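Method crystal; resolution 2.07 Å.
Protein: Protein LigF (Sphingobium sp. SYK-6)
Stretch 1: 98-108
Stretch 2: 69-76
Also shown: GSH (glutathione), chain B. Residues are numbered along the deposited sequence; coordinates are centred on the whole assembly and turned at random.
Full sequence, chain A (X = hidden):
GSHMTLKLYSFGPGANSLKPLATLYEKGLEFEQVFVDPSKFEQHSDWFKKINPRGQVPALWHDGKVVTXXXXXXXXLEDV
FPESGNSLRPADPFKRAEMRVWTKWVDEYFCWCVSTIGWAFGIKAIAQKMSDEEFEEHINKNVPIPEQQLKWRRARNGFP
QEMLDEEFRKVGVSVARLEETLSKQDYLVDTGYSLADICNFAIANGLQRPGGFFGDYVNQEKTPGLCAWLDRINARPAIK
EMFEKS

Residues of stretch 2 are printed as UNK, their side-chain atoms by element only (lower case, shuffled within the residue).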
# COMPACT_ATOMS: atom_id res chain seq x y z
N GLU A 98 -13.11 -0.01 -6.13
CA GLU A 98 -13.19 1.24 -5.39
C GLU A 98 -12.86 1.02 -3.91
O GLU A 98 -12.17 1.83 -3.29
CB GLU A 98 -14.58 1.85 -5.57
CG GLU A 98 -14.77 3.20 -4.99
CD GLU A 98 -16.10 3.81 -5.41
OE1 GLU A 98 -16.53 3.55 -6.56
OE2 GLU A 98 -16.71 4.52 -4.58
N MET A 99 -13.36 -0.09 -3.36
CA MET A 99 -13.05 -0.50 -1.99
C MET A 99 -11.52 -0.62 -1.76
O MET A 99 -11.00 -0.12 -0.76
CB MET A 99 -13.73 -1.85 -1.69
CG MET A 99 -13.62 -2.34 -0.23
SD MET A 99 -13.75 -4.15 -0.05
CE MET A 99 -12.25 -4.70 -0.86
N ARG A 100 -10.82 -1.28 -2.69
CA ARG A 100 -9.38 -1.48 -2.57
C ARG A 100 -8.61 -0.18 -2.69
O ARG A 100 -7.55 -0.06 -2.09
CB ARG A 100 -8.85 -2.48 -3.63
CG ARG A 100 -9.41 -3.88 -3.47
CD ARG A 100 -8.65 -4.96 -4.30
NE ARG A 100 -9.12 -6.25 -3.80
CZ ARG A 100 -9.83 -7.12 -4.50
NH1 ARG A 100 -10.11 -6.89 -5.78
NH2 ARG A 100 -10.25 -8.24 -3.92
N VAL A 101 -9.13 0.77 -3.47
CA VAL A 101 -8.50 2.09 -3.54
C VAL A 101 -8.49 2.69 -2.12
O VAL A 101 -7.49 3.25 -1.68
CB VAL A 101 -9.21 3.04 -4.53
CG1 VAL A 101 -8.63 4.46 -4.44
CG2 VAL A 101 -9.05 2.51 -5.97
N TRP A 102 -9.60 2.54 -1.39
CA TRP A 102 -9.67 3.02 -0.00
C TRP A 102 -8.74 2.26 0.93
O TRP A 102 -8.13 2.87 1.81
CB TRP A 102 -11.10 2.92 0.56
CG TRP A 102 -11.99 4.05 0.14
CD1 TRP A 102 -13.03 3.99 -0.72
CD2 TRP A 102 -11.89 5.41 0.58
NE1 TRP A 102 -13.60 5.23 -0.86
CE2 TRP A 102 -12.92 6.12 -0.08
CE3 TRP A 102 -11.05 6.10 1.46
CZ2 TRP A 102 -13.13 7.49 0.12
CZ3 TRP A 102 -11.26 7.46 1.65
CH2 TRP A 102 -12.29 8.14 0.98
N THR A 103 -8.69 0.93 0.80
CA THR A 103 -7.94 0.16 1.78
C THR A 103 -6.44 0.36 1.55
O THR A 103 -5.67 0.44 2.50
CB THR A 103 -8.31 -1.36 1.77
OG1 THR A 103 -8.04 -1.95 0.49
CG2 THR A 103 -9.79 -1.57 2.15
N LYS A 104 -6.01 0.46 0.30
CA LYS A 104 -4.59 0.65 0.04
C LYS A 104 -4.19 2.09 0.38
O LYS A 104 -3.05 2.35 0.76
CB LYS A 104 -4.25 0.31 -1.42
CG LYS A 104 -4.60 1.40 -2.45
CD LYS A 104 -4.61 0.78 -3.86
CE LYS A 104 -3.23 0.24 -4.27
NZ LYS A 104 -2.26 1.39 -4.52
N TRP A 105 -5.14 3.02 0.31
CA TRP A 105 -4.86 4.39 0.72
C TRP A 105 -4.62 4.47 2.23
O TRP A 105 -3.82 5.26 2.70
CB TRP A 105 -6.00 5.32 0.31
CG TRP A 105 -5.83 6.73 0.73
CD1 TRP A 105 -5.04 7.68 0.16
CD2 TRP A 105 -6.52 7.37 1.81
NE1 TRP A 105 -5.19 8.88 0.82
CE2 TRP A 105 -6.09 8.72 1.83
CE3 TRP A 105 -7.45 6.94 2.76
CZ2 TRP A 105 -6.56 9.63 2.78
CZ3 TRP A 105 -7.93 7.85 3.69
CH2 TRP A 105 -7.48 9.18 3.69
N VAL A 106 -5.31 3.63 3.00
CA VAL A 106 -5.00 3.53 4.42
C VAL A 106 -3.57 3.04 4.60
O VAL A 106 -2.80 3.65 5.35
CB VAL A 106 -5.96 2.59 5.17
CG1 VAL A 106 -5.48 2.37 6.61
CG2 VAL A 106 -7.34 3.16 5.16
N ASP A 107 -3.20 1.98 3.87
CA ASP A 107 -1.84 1.40 3.94
C ASP A 107 -0.72 2.32 3.45
O ASP A 107 0.42 2.20 3.91
CB ASP A 107 -1.76 0.09 3.15
CG ASP A 107 -2.42 -1.09 3.87
OD1 ASP A 107 -2.35 -1.15 5.12
OD2 ASP A 107 -3.00 -1.96 3.20
N GLU A 108 -1.03 3.21 2.51
CA GLU A 108 0.03 3.98 1.86
C GLU A 108 0.09 5.44 2.30
O GLU A 108 1.03 6.14 1.96
CB GLU A 108 -0.15 3.92 0.34
CG GLU A 108 -0.07 2.49 -0.19
CD GLU A 108 -0.63 2.32 -1.60
OE1 GLU A 108 -0.64 3.32 -2.35
OE2 GLU A 108 -1.05 1.18 -1.95
N UNK A 69 0.02 -9.03 7.42
CA UNK A 69 -0.45 -7.76 6.82
C UNK A 69 -1.95 -7.58 7.07
O UNK A 69 -2.75 -8.30 6.50
o UNK A 69 1.56 -5.33 5.31
c UNK A 69 1.34 -7.69 4.99
c UNK A 69 2.05 -6.47 5.54
c UNK A 69 -0.15 -7.69 5.31
o UNK A 69 3.07 -6.64 6.23
N UNK A 70 -2.32 -6.61 7.91
CA UNK A 70 -3.72 -6.41 8.31
C UNK A 70 -4.71 -6.43 7.14
O UNK A 70 -5.70 -7.17 7.18
o UNK A 70 -3.37 -3.99 8.36
c UNK A 70 -3.85 -5.10 9.10
N UNK A 71 -4.44 -5.67 6.08
CA UNK A 71 -5.35 -5.61 4.94
C UNK A 71 -5.49 -6.97 4.24
O UNK A 71 -6.57 -7.34 3.81
c UNK A 71 -4.88 -4.56 3.92
c UNK A 71 -5.83 -4.51 2.68
o UNK A 71 -4.83 -3.27 4.54
N UNK A 72 -4.38 -7.70 4.13
CA UNK A 72 -4.37 -9.00 3.47
C UNK A 72 -5.18 -10.05 4.25
O UNK A 72 -5.88 -10.88 3.68
c UNK A 72 -2.16 -8.52 2.29
c UNK A 72 -2.90 -9.47 3.27
c UNK A 72 -2.81 -10.94 2.78
N UNK A 73 -5.06 -10.01 5.57
CA UNK A 73 -5.80 -10.92 6.42
C UNK A 73 -7.31 -10.74 6.20
O UNK A 73 -8.04 -11.72 6.13
c UNK A 73 -5.46 -10.71 7.92
c UNK A 73 -6.33 -11.63 8.78
c UNK A 73 -3.97 -10.99 8.20
c UNK A 73 -3.50 -10.44 9.59
N UNK A 74 -7.78 -9.50 6.12
CA UNK A 74 -9.21 -9.26 5.93
C UNK A 74 -9.66 -9.83 4.59
O UNK A 74 -10.68 -10.51 4.53
s UNK A 74 -9.09 -6.97 7.57
c UNK A 74 -9.55 -7.76 6.00
N UNK A 75 -8.89 -9.57 3.53
CA UNK A 75 -9.22 -10.12 2.21
C UNK A 75 -9.17 -11.64 2.22
O UNK A 75 -10.01 -12.30 1.62
c UNK A 75 -8.29 -9.56 1.12
o UNK A 75 -8.49 -6.74 -1.17
c UNK A 75 -8.49 -8.05 0.83
c UNK A 75 -8.92 -7.77 -0.61
o UNK A 75 -9.68 -8.57 -1.18
N UNK A 76 -8.19 -12.20 2.94
CA UNK A 76 -8.09 -13.64 3.12
C UNK A 76 -9.35 -14.21 3.77
O UNK A 76 -9.84 -15.26 3.35
c UNK A 76 -7.00 -17.34 5.87
o UNK A 76 -6.34 -19.56 5.21
c UNK A 76 -6.21 -16.38 3.38
c UNK A 76 -6.08 -17.75 3.68
c UNK A 76 -7.13 -15.98 5.56
c UNK A 76 -6.86 -14.00 3.98
c UNK A 76 -6.74 -15.48 4.31
c UNK A 76 -6.47 -18.22 4.93
N1 GSH B . 1.98 -3.46 7.25
CA1 GSH B . 1.68 -4.11 8.54
C1 GSH B . 0.20 -4.45 8.68
O11 GSH B . -0.14 -5.45 9.28
O12 GSH B . -0.75 -3.65 8.16
CB1 GSH B . 2.10 -3.14 9.67
CG1 GSH B . 1.94 -3.87 11.00
CD1 GSH B . 2.23 -2.92 12.15
OE1 GSH B . 2.70 -1.82 11.93
N2 GSH B . 1.96 -3.31 13.41
CA2 GSH B . 2.23 -2.42 14.54
C2 GSH B . 3.25 -3.07 15.45
O2 GSH B . 3.37 -4.28 15.45
CB2 GSH B . 0.94 -2.23 15.36
SG2 GSH B . -0.29 -1.21 14.47
N3 GSH B . 4.03 -2.31 16.28
CA3 GSH B . 4.99 -2.99 17.17
C3 GSH B . 6.44 -2.81 16.78
O31 GSH B . 7.30 -3.02 17.60
O32 GSH B . 6.79 -2.42 15.53
O HOH W 1 -6.08 -0.96 4.96
O HOH W 2 -1.89 -3.83 5.51
O HOH W 3 -9.02 -4.64 0.70

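Position 69 carries three side-chain carbons in a row, the third bearing two oxygens, and makes no contact with stretch 1. One oxygen accepts a hydrogen bond from the N1 amino group of glutathione. This is Glu69, at the N-cap position; OE1 lies 2.7 Å from GSH N1, a carboxylate suited to an amino group.

Position 70 has one carbon and then one oxygen, the pattern of serine. Ser70 begins the helix, and its hydroxyl is small enough to serve the ligand beside its own backbone: OG donates to GSH O12 at 2.6 Å, while the backbone N donates to GSH O11 at 2.8 Å. Its nearest atom on stretch 1 is distant, OG being 4.4 Å from Asp107 OD1.

At position 71 a single carbon carries one oxygen and one carbon, and the oxygen meets Asp107 of stretch 1. The residue is Thr71. OG1 donates to Asp107 OD2 at 2.6 Å and accepts from water 1 at 2.7 Å, so the hydroxyl works in both roles; the methyl CG2 rests 4.0 Å from Thr103 OG1.

Position 72 has three carbons, forked at the first, and points away from stretch 1. Val72 is buried, an apolar side chain free of polar demands.

Position 73 has four carbons, forked at the first with one arm two carbons long. That is Ile73, out of reach of stretch 1, its all-carbon side chain suited to burial.

Position 74 shows one carbon and then a sulfur: Cys74, a compact buried side chain that makes no contact with stretch 1.

Position 75 has three carbons, the third carrying two oxygens, both of which face the Arg100 guanidinium. Glu75 is long enough to bring its carboxylate there: Arg100 NE donates to OE2 at 2.7 Å and Arg100 NH2 to OE1 at 2.8 Å, both nearly linear.

Position 76 ends in a six-carbon ring bearing one oxygen: Tyr76, out of reach of stretch 1. Its largely apolar ring suits burial, and OH is hydrogen-bonded elsewhere in the structure.

The two helices run roughly antiparallel, at 152°. Thr71 and Glu75, one helical turn apart, face stretch 1 and meet Asp107 and Arg100, with Thr103 between these. Water fills gaps: water 1 donates to Thr71 OG1 and to Thr103 O (2.9 Å), and water 3 lies 2.9 Å from both Glu75 OE2 and Thr103 OG1. Contact is thus polar and modest, burying 243 Å², secured by a salt bridge and a hydroxyl–carboxylate hydrogen bond.

Stretch 2, residues 69-76: ESTVICEY
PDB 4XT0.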